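Local coordinates for protein alpha-fucosidase (Bifidobacterium bifidum, PDB 2EAB) that probably releases alpha-1,2-linked L-fucose from glycans by hydrolysis, this chain being the family 95 glycoside hydrolase catalytic portion of a much longer protein, at residues 640-652 against 692-706. Numbering follows the deposited sequence.
Sequences KPIEVGDSGQIKE and ITIDNSEYMDAAKTS
The CG2 methyl of I642 sits over the ring of Y699, where a loop that doubles back through a type I beta turn, G645 to G648, packs against the first turns of helix 697-711 in the family 95 catalytic domain. That methyl lies 3.6 Å from the centroid of the Y699 ring, only 7° off the normal, a CH-pi contact over the middle of the face. CG2 gets there by standing anti to the I642 backbone N, which swings CG1 the other way (chi1 -57°) and carries CD1 to within 3.9 Å of I692 CD1. N696, the N-cap residue of the helix, lays its ND2 over the opposite face of the ring, nearer the rim, while its OD1 accepts from the Y699 backbone N.

The tight part continues inward along I650, whose CD1 wedges between I692 CD1 and A702 CB, 3.7 Å from the latter. V644 CG2 meets the same A702 methyl, and the small alanine lets the loop come close: G648 O lies 3.1 Å from A702 CA in a CA-H...O contact.

Toward solvent the packing gives way to water. Two waters link Y699 OH to the backbone of I642, one to its N and the other to its O, and a third joins G648 O to T705 OG1. With the Y699 ring cut back to an alanine, I642 CG2 and N696 ND2 would probably face a gap, and the two waters would lose their shared hydroxyl.

At the far end, one direct hydrogen bond ties loop to helix: I650 N donates to S706 OG over 2.9 Å, bent to 139° at the hydrogen, with a fourth water 2.7 Å from that same S706 OG.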
loop_
_atom_site.group_PDB
_atom_site.type_symbol
_atom_site.label_atom_id
_atom_site.label_comp_id
_atom_site.label_asym_id
_atom_site.label_seq_id
_atom_site.Cartn_x
_atom_site.Cartn_y
_atom_site.Cartn_z
ATOM N N LYS A 640 22.124 -1.192 18.518
ATOM C CA LYS A 640 23.118 -1.896 17.697
ATOM C C LYS A 640 22.437 -2.959 16.828
ATOM O O LYS A 640 22.752 -4.152 16.914
ATOM C CB LYS A 640 24.211 -2.509 18.581
ATOM C CG LYS A 640 25.111 -1.471 19.248
ATOM C CD LYS A 640 26.066 -2.088 20.266
ATOM C CE LYS A 640 26.919 -3.212 19.697
ATOM N NZ LYS A 640 27.541 -4.011 20.799
ATOM N N PRO A 641 21.489 -2.526 15.979
ATOM C CA PRO A 641 20.615 -3.492 15.314
ATOM C C PRO A 641 21.297 -4.437 14.325
ATOM O O PRO A 641 20.830 -5.570 14.144
ATOM C CB PRO A 641 19.599 -2.603 14.590
ATOM C CG PRO A 641 20.300 -1.298 14.406
ATOM C CD PRO A 641 21.157 -1.135 15.607
ATOM N N ILE A 642 22.373 -3.975 13.693
ATOM C CA ILE A 642 23.045 -4.769 12.666
ATOM C C ILE A 642 24.332 -5.401 13.166
ATOM O O ILE A 642 25.218 -4.710 13.678
ATOM C CB ILE A 642 23.369 -3.938 11.394
ATOM C CG1 ILE A 642 22.101 -3.312 10.801
ATOM C CG2 ILE A 642 24.119 -4.786 10.354
ATOM C CD1 ILE A 642 20.994 -4.303 10.424
ATOM N N GLU A 643 24.425 -6.716 12.997
ATOM C CA GLU A 643 25.671 -7.447 13.196
ATOM C C GLU A 643 25.901 -8.346 11.999
ATOM O O GLU A 643 24.978 -9.021 11.531
ATOM C CB GLU A 643 25.621 -8.294 14.465
ATOM C CG GLU A 643 25.731 -7.495 15.741
ATOM C CD GLU A 643 26.070 -8.342 16.952
ATOM O OE1 GLU A 643 26.073 -9.591 16.855
ATOM O OE2 GLU A 643 26.326 -7.744 18.012
ATOM N N VAL A 644 27.133 -8.347 11.501
ATOM C CA VAL A 644 27.528 -9.241 10.423
ATOM C C VAL A 644 28.051 -10.535 11.041
ATOM O O VAL A 644 28.915 -10.507 11.922
ATOM C CB VAL A 644 28.595 -8.595 9.508
ATOM C CG1 VAL A 644 29.015 -9.554 8.404
ATOM C CG2 VAL A 644 28.066 -7.294 8.909
ATOM N N GLY A 645 27.505 -11.660 10.591
ATOM C CA GLY A 645 27.851 -12.967 11.138
ATOM C C GLY A 645 29.002 -13.670 10.449
ATOM O O GLY A 645 29.684 -13.096 9.589
ATOM N N ASP A 646 29.196 -14.932 10.823
ATOM C CA ASP A 646 30.364 -15.703 10.402
ATOM C C ASP A 646 30.296 -16.186 8.953
ATOM O O ASP A 646 31.289 -16.692 8.419
ATOM C CB ASP A 646 30.601 -16.866 11.369
ATOM C CG ASP A 646 30.846 -16.390 12.790
ATOM O OD1 ASP A 646 31.800 -15.609 13.004
ATOM O OD2 ASP A 646 30.083 -16.786 13.693
ATOM N N SER A 647 29.137 -16.014 8.319
ATOM C CA SER A 647 28.975 -16.319 6.902
ATOM C C SER A 647 28.965 -15.036 6.069
ATOM O O SER A 647 28.647 -15.065 4.880
ATOM C CB SER A 647 27.691 -17.117 6.660
ATOM O OG SER A 647 27.614 -18.248 7.516
ATOM N N GLY A 648 29.315 -13.918 6.703
ATOM C CA GLY A 648 29.267 -12.603 6.055
ATOM C C GLY A 648 27.851 -12.088 5.836
ATOM O O GLY A 648 27.629 -11.220 4.992
ATOM N N GLN A 649 26.907 -12.627 6.607
ATOM C CA GLN A 649 25.484 -12.322 6.479
ATOM C C GLN A 649 25.034 -11.306 7.527
ATOM O O GLN A 649 25.662 -11.168 8.572
ATOM C CB GLN A 649 24.675 -13.620 6.629
ATOM C CG GLN A 649 24.338 -14.057 8.086
ATOM C CD GLN A 649 25.508 -14.638 8.888
ATOM O OE1 GLN A 649 26.674 -14.566 8.489
ATOM N NE2 GLN A 649 25.184 -15.220 10.035
ATOM N N ILE A 650 23.934 -10.604 7.252
ATOM C CA ILE A 650 23.245 -9.848 8.297
ATOM C C ILE A 650 22.586 -10.859 9.234
ATOM O O ILE A 650 21.770 -11.670 8.790
ATOM C CB ILE A 650 22.148 -8.922 7.710
ATOM C CG1 ILE A 650 22.728 -7.930 6.690
ATOM C CG2 ILE A 650 21.382 -8.210 8.828
ATOM C CD1 ILE A 650 23.603 -6.825 7.272
ATOM N N LYS A 651 22.945 -10.830 10.513
ATOM C CA LYS A 651 22.322 -11.743 11.475
ATOM C C LYS A 651 20.831 -11.454 11.599
ATOM O O LYS A 651 20.414 -10.291 11.626
ATOM C CB LYS A 651 22.965 -11.621 12.852
ATOM C CG LYS A 651 24.392 -12.125 12.937
ATOM C CD LYS A 651 24.902 -12.067 14.364
ATOM C CE LYS A 651 26.394 -12.357 14.416
ATOM N NZ LYS A 651 26.896 -12.424 15.810
ATOM N N GLU A 652 20.034 -12.517 11.685
ATOM C CA GLU A 652 18.598 -12.393 11.908
ATOM C C GLU A 652 18.285 -12.413 13.413
ATOM O O GLU A 652 17.330 -11.764 13.859
ATOM C CB GLU A 652 17.843 -13.479 11.127
ATOM C CG GLU A 652 16.321 -13.413 11.277
ATOM C CD GLU A 652 15.543 -14.142 10.188
ATOM O OE1 GLU A 652 16.151 -14.796 9.313
ATOM O OE2 GLU A 652 14.296 -14.063 10.222
ATOM N N ILE A 692 20.958 0.175 6.294
ATOM C CA ILE A 692 21.863 -0.500 5.374
ATOM C C ILE A 692 21.723 0.197 4.031
ATOM O O ILE A 692 20.681 0.104 3.378
ATOM C CB ILE A 692 21.532 -2.008 5.224
ATOM C CG1 ILE A 692 21.586 -2.724 6.580
ATOM C CG2 ILE A 692 22.467 -2.661 4.210
ATOM C CD1 ILE A 692 20.979 -4.130 6.568
ATOM N N THR A 693 22.768 0.920 3.634
ATOM C CA THR A 693 22.739 1.688 2.399
ATOM C C THR A 693 24.009 1.488 1.588
ATOM O O THR A 693 25.016 0.969 2.087
ATOM C CB THR A 693 22.607 3.199 2.656
ATOM O OG1 THR A 693 23.859 3.704 3.134
ATOM C CG2 THR A 693 21.496 3.527 3.661
ATOM N N ILE A 694 23.940 1.927 0.337
ATOM C CA ILE A 694 25.060 1.858 -0.590
ATOM C C ILE A 694 26.307 2.583 -0.049
ATOM O O ILE A 694 27.434 2.264 -0.443
ATOM C CB ILE A 694 24.627 2.383 -1.994
ATOM C CG1 ILE A 694 25.617 1.964 -3.088
ATOM C CG2 ILE A 694 24.375 3.900 -1.981
ATOM C CD1 ILE A 694 25.615 0.476 -3.398
ATOM N N ASP A 695 26.104 3.529 0.866
ATOM C CA ASP A 695 27.208 4.291 1.451
ATOM C C ASP A 695 27.957 3.556 2.559
ATOM O O ASP A 695 28.944 4.068 3.086
ATOM C CB ASP A 695 26.698 5.642 1.940
ATOM C CG ASP A 695 26.189 6.491 0.809
ATOM O OD1 ASP A 695 27.007 7.225 0.216
ATOM O OD2 ASP A 695 24.989 6.368 0.468
ATOM N N ASN A 696 27.485 2.364 2.910
ATOM C CA ASN A 696 28.145 1.544 3.916
ATOM C C ASN A 696 28.406 0.164 3.338
ATOM O O ASN A 696 27.562 -0.730 3.430
ATOM C CB ASN A 696 27.277 1.470 5.178
ATOM C CG ASN A 696 27.915 0.666 6.305
ATOM O OD1 ASN A 696 28.850 -0.109 6.098
ATOM N ND2 ASN A 696 27.388 0.838 7.509
ATOM N N SER A 697 29.582 -0.004 2.739
ATOM C CA SER A 697 29.918 -1.245 2.051
ATOM C C SER A 697 29.941 -2.467 2.959
ATOM O O SER A 697 29.557 -3.553 2.528
ATOM C CB SER A 697 31.243 -1.114 1.312
ATOM O OG SER A 697 31.087 -0.259 0.199
ATOM N N GLU A 698 30.387 -2.296 4.202
ATOM C CA GLU A 698 30.417 -3.416 5.144
ATOM C C GLU A 698 29.016 -4.011 5.309
ATOM O O GLU A 698 28.818 -5.224 5.173
ATOM C CB GLU A 698 30.979 -2.992 6.504
ATOM C CG GLU A 698 31.129 -4.160 7.484
ATOM C CD GLU A 698 31.399 -3.734 8.920
ATOM O OE1 GLU A 698 31.049 -2.598 9.310
ATOM O OE2 GLU A 698 31.959 -4.558 9.676
ATOM N N TYR A 699 28.048 -3.143 5.585
ATOM C CA TYR A 699 26.666 -3.573 5.774
ATOM C C TYR A 699 26.023 -4.008 4.460
ATOM O O TYR A 699 25.322 -5.026 4.422
ATOM C CB TYR A 699 25.843 -2.455 6.418
ATOM C CG TYR A 699 26.029 -2.275 7.915
ATOM C CD1 TYR A 699 27.047 -2.926 8.615
ATOM C CD2 TYR A 699 25.184 -1.426 8.626
ATOM C CE1 TYR A 699 27.208 -2.741 9.987
ATOM C CE2 TYR A 699 25.339 -1.232 9.993
ATOM C CZ TYR A 699 26.347 -1.893 10.667
ATOM O OH TYR A 699 26.488 -1.701 12.023
ATOM N N MET A 700 26.246 -3.248 3.389
ATOM C CA MET A 700 25.649 -3.585 2.096
ATOM C C MET A 700 26.148 -4.928 1.549
ATOM O O MET A 700 25.357 -5.719 1.029
ATOM C CB MET A 700 25.846 -2.471 1.064
ATOM C CG MET A 700 25.119 -2.724 -0.261
ATOM S SD MET A 700 23.334 -2.979 -0.072
ATOM C CE MET A 700 22.821 -1.289 0.215
ATOM N N ASP A 701 27.449 -5.194 1.665
ATOM C CA ASP A 701 27.998 -6.479 1.228
ATOM C C ASP A 701 27.334 -7.630 1.978
ATOM O O ASP A 701 27.017 -8.666 1.390
ATOM C CB ASP A 701 29.515 -6.540 1.437
ATOM C CG ASP A 701 30.288 -5.673 0.453
ATOM O OD1 ASP A 701 29.697 -5.163 -0.522
ATOM O OD2 ASP A 701 31.509 -5.509 0.662
ATOM N N ALA A 702 27.126 -7.433 3.275
ATOM C CA ALA A 702 26.469 -8.433 4.112
ATOM C C ALA A 702 24.997 -8.617 3.733
ATOM O O ALA A 702 24.488 -9.746 3.715
ATOM C CB ALA A 702 26.610 -8.072 5.575
ATOM N N ALA A 703 24.321 -7.512 3.422
ATOM C CA ALA A 703 22.926 -7.574 2.999
ATOM C C ALA A 703 22.789 -8.295 1.663
ATOM O O ALA A 703 21.870 -9.096 1.477
ATOM C CB ALA A 703 22.317 -6.182 2.940
ATOM N N LYS A 704 23.714 -8.023 0.744
ATOM C CA LYS A 704 23.734 -8.726 -0.537
ATOM C C LYS A 704 23.936 -10.234 -0.336
ATOM O O LYS A 704 23.289 -11.041 -1.002
ATOM C CB LYS A 704 24.812 -8.147 -1.457
ATOM C CG LYS A 704 24.510 -6.760 -2.024
ATOM C CD LYS A 704 25.707 -6.290 -2.851
ATOM C CE LYS A 704 25.575 -4.871 -3.368
ATOM N NZ LYS A 704 26.809 -4.468 -4.108
ATOM N N THR A 705 24.818 -10.601 0.591
ATOM C CA THR A 705 25.038 -12.009 0.932
ATOM C C THR A 705 23.755 -12.637 1.480
ATOM O O THR A 705 23.350 -13.716 1.047
ATOM C CB THR A 705 26.200 -12.149 1.920
ATOM O OG1 THR A 705 27.403 -11.734 1.265
ATOM C CG2 THR A 705 26.368 -13.591 2.394
ATOM N N SER A 706 23.102 -11.938 2.408
ATOM C CA SER A 706 21.821 -12.394 2.949
ATOM C C SER A 706 20.772 -12.580 1.857
ATOM O O SER A 706 20.064 -13.593 1.839
ATOM C CB SER A 706 21.305 -11.417 4.004
ATOM O OG SER A 706 22.079 -11.497 5.184
HETATM O O HOH W 1 24.104 -1.601 13.958
HETATM O O HOH W 2 28.125 -3.847 13.415
HETATM O O HOH W 3 29.730 -11.825 2.664
HETATM O O HOH W 4 20.777 -13.611 6.290
#